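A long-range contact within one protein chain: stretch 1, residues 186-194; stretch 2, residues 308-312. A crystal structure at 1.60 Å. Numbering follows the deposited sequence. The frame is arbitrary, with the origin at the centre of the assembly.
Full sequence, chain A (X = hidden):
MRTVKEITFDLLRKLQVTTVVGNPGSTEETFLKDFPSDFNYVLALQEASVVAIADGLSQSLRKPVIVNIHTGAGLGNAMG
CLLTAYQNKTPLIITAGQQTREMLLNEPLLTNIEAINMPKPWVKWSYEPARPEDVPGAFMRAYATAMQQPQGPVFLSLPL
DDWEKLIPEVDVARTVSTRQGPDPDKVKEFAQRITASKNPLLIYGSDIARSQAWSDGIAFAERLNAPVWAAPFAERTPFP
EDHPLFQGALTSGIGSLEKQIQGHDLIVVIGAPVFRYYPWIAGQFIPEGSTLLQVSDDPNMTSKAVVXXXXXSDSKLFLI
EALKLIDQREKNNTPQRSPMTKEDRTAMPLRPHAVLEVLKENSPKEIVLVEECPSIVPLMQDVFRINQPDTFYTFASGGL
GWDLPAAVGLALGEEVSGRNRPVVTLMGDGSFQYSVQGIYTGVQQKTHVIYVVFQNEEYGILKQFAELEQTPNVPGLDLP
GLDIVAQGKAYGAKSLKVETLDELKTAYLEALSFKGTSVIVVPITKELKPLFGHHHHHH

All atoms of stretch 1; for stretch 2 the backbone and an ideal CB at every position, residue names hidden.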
# COMPACT_ATOMS: atom_id res chain seq x y z
N LYS A 186 29.25 -20.02 6.73
CA LYS A 186 28.23 -20.84 6.10
C LYS A 186 28.81 -21.65 4.95
O LYS A 186 28.41 -22.80 4.72
CB LYS A 186 27.05 -19.96 5.65
CG LYS A 186 26.16 -19.51 6.79
CD LYS A 186 25.30 -20.67 7.26
CE LYS A 186 24.47 -20.33 8.47
NZ LYS A 186 23.70 -21.54 8.91
N VAL A 187 29.76 -21.07 4.22
CA VAL A 187 30.45 -21.83 3.17
C VAL A 187 31.13 -23.04 3.80
O VAL A 187 31.05 -24.15 3.28
CB VAL A 187 31.51 -21.00 2.43
CG1 VAL A 187 32.21 -21.85 1.38
CG2 VAL A 187 30.89 -19.77 1.78
N LYS A 188 31.80 -22.82 4.93
CA LYS A 188 32.48 -23.90 5.64
C LYS A 188 31.50 -24.98 6.08
O LYS A 188 31.72 -26.17 5.87
CB LYS A 188 33.24 -23.35 6.85
CG LYS A 188 34.07 -24.39 7.58
CD LYS A 188 34.91 -23.75 8.69
CE LYS A 188 35.67 -24.81 9.49
NZ LYS A 188 36.48 -24.22 10.60
N GLU A 189 30.39 -24.55 6.68
CA GLU A 189 29.34 -25.46 7.10
C GLU A 189 28.80 -26.27 5.92
O GLU A 189 28.66 -27.50 5.99
CB GLU A 189 28.21 -24.68 7.77
CG GLU A 189 27.05 -25.56 8.23
CD GLU A 189 25.82 -24.75 8.62
OE1 GLU A 189 25.97 -23.53 8.89
OE2 GLU A 189 24.71 -25.33 8.64
N PHE A 190 28.50 -25.59 4.82
CA PHE A 190 27.95 -26.27 3.65
C PHE A 190 28.96 -27.25 3.05
O PHE A 190 28.61 -28.37 2.67
CB PHE A 190 27.49 -25.27 2.58
CG PHE A 190 26.15 -24.63 2.87
CD1 PHE A 190 25.69 -24.49 4.17
CD2 PHE A 190 25.35 -24.17 1.83
CE1 PHE A 190 24.46 -23.90 4.43
CE2 PHE A 190 24.12 -23.59 2.08
CZ PHE A 190 23.67 -23.46 3.38
N ALA A 191 30.22 -26.83 2.98
CA ALA A 191 31.28 -27.69 2.45
C ALA A 191 31.42 -28.95 3.29
O ALA A 191 31.59 -30.05 2.76
CB ALA A 191 32.60 -26.93 2.38
N GLN A 192 31.35 -28.80 4.61
CA GLN A 192 31.42 -29.94 5.51
C GLN A 192 30.29 -30.93 5.24
O GLN A 192 30.51 -32.15 5.19
CB GLN A 192 31.39 -29.49 6.97
CG GLN A 192 32.65 -28.77 7.42
CD GLN A 192 32.50 -28.14 8.80
OE1 GLN A 192 31.44 -28.23 9.44
NE2 GLN A 192 33.56 -27.50 9.27
N ARG A 193 29.07 -30.42 5.07
CA ARG A 193 27.93 -31.28 4.77
C ARG A 193 28.16 -32.02 3.46
O ARG A 193 27.93 -33.22 3.37
CB ARG A 193 26.63 -30.46 4.67
CG ARG A 193 26.20 -29.83 5.99
CD ARG A 193 25.31 -30.76 6.78
NE ARG A 193 24.03 -31.00 6.10
CZ ARG A 193 23.01 -30.16 6.12
NH1 ARG A 193 23.10 -29.01 6.79
NH2 ARG A 193 21.88 -30.46 5.47
N ILE A 194 28.63 -31.30 2.45
CA ILE A 194 28.83 -31.89 1.14
C ILE A 194 29.91 -32.98 1.19
O ILE A 194 29.73 -34.07 0.65
CB ILE A 194 29.20 -30.83 0.09
CG1 ILE A 194 28.01 -29.90 -0.14
CG2 ILE A 194 29.62 -31.49 -1.21
CD1 ILE A 194 28.34 -28.66 -0.95
N UNK A 308 15.06 -26.89 4.19
CA UNK A 308 16.50 -26.84 4.04
C UNK A 308 17.26 -25.81 4.85
O UNK A 308 16.68 -24.98 5.56
CB UNK A 308 16.82 -26.60 2.56
N UNK A 309 18.59 -25.90 4.77
CA UNK A 309 19.48 -24.88 5.32
C UNK A 309 19.99 -24.02 4.17
O UNK A 309 20.51 -24.53 3.18
CB UNK A 309 20.64 -25.51 6.09
N UNK A 310 19.82 -22.71 4.30
CA UNK A 310 20.15 -21.80 3.21
C UNK A 310 21.20 -20.77 3.58
O UNK A 310 21.47 -20.52 4.75
CB UNK A 310 18.88 -21.08 2.74
N UNK A 311 21.80 -20.19 2.55
CA UNK A 311 22.58 -18.96 2.70
C UNK A 311 22.32 -18.04 1.51
O UNK A 311 21.94 -18.51 0.42
CB UNK A 311 24.07 -19.27 2.82
N UNK A 312 22.49 -16.74 1.72
CA UNK A 312 22.32 -15.78 0.63
C UNK A 312 23.68 -15.44 0.04
O UNK A 312 24.62 -15.06 0.77
CB UNK A 312 21.61 -14.51 1.12

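Stretch 1 is a helix that presents Lys186, Phe190 and Arg193 to stretch 2, which runs roughly antiparallel to it, at 141° between the two N-to-C directions.

At position 308 phi is 112° and psi 174°, and a positive phi of this size by itself favours glycine, since a side chain would strain the main chain. The ideal CB has nothing of stretch 1 within 5.5 Å, so the helix makes no demand here. The residue is Gly308.

At position 309 the backbone is extended and CA-to-CB points toward the helix. The ideal CB lies 4.3 Å from NH1 of Arg193, 4.5 Å from CE1 of Phe190 and 4.8 Å from OE2 of Glu189. The guanidinium invites an acceptor; Asp would reach it with a short chain, while Asn, Glu or a small polar residue could also be considered. The nearby carboxylate of Glu189 is less welcoming to a second acid, but it is already paired within the helix, its OE1 accepting a 3.0 Å hydrogen bond from NZ of Lys186 in a salt bridge. The residue is Asp309. Its OD2 accepts a hydrogen bond from NH1 of Arg193 at 2.9 Å, part of a salt bridge, at the guanidinium edge. A water reinforces the pair, accepting from NH2 of Arg193 at 2.7 Å and donating to OD2 of Asp309 at 2.5 Å.

At position 310 CA-to-CB points away, as strand alternation predicts, and the ideal CB is 5.4 Å from CZ of Phe190. Stretch 1 therefore leaves the choice wide, and the contact is made by the backbone: C of residue 310 lies 3.7 Å from CZ of Phe190, at the ring edge. The residue is Ser310. Its carbonyl O accepts from a water at 2.8 Å, and the same water accepts from NZ of Lys186 at 2.7 Å, bridging strand and helix.

Position 311 points toward the helix again. Its ideal CB is 4.2 Å from both CB of Lys186 and CZ of Phe190, an apolar setting of aromatic ring and aliphatic lysine stem. Leu, Ile, Met or Val would suit. The residue is Leu311. Its CD2 sits over one face of the Phe190 ring, 3.7 Å from the ring centroid, in a CH-pi contact, and also packs 3.6 Å from CB of Lys186.

At position 312 the ideal CB finds nothing of stretch 1 within 5.5 Å; beta-branched residues favour such a backbone; the residue is Val312.

Stretch 2, residues 308-312: GDSLV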
# COMPACT_ATOMS: atom_id res chain seq x y z
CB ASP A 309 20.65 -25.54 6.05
CG ASP A 309 20.19 -26.50 7.14
OD1 ASP A 309 19.42 -26.08 8.02
OD2 ASP A 309 20.58 -27.68 7.09
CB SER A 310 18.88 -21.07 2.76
OG SER A 310 18.36 -20.28 3.82
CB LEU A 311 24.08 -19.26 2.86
CG LEU A 311 24.85 -19.91 1.70
CD1 LEU A 311 25.25 -18.87 0.66
CD2 LEU A 311 26.08 -20.62 2.22
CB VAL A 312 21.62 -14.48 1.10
CG1 VAL A 312 21.25 -13.61 -0.10
CG2 VAL A 312 20.38 -14.81 1.91
O HOH W 1 21.90 -22.15 6.96
O HOH W 2 19.41 -29.37 5.71
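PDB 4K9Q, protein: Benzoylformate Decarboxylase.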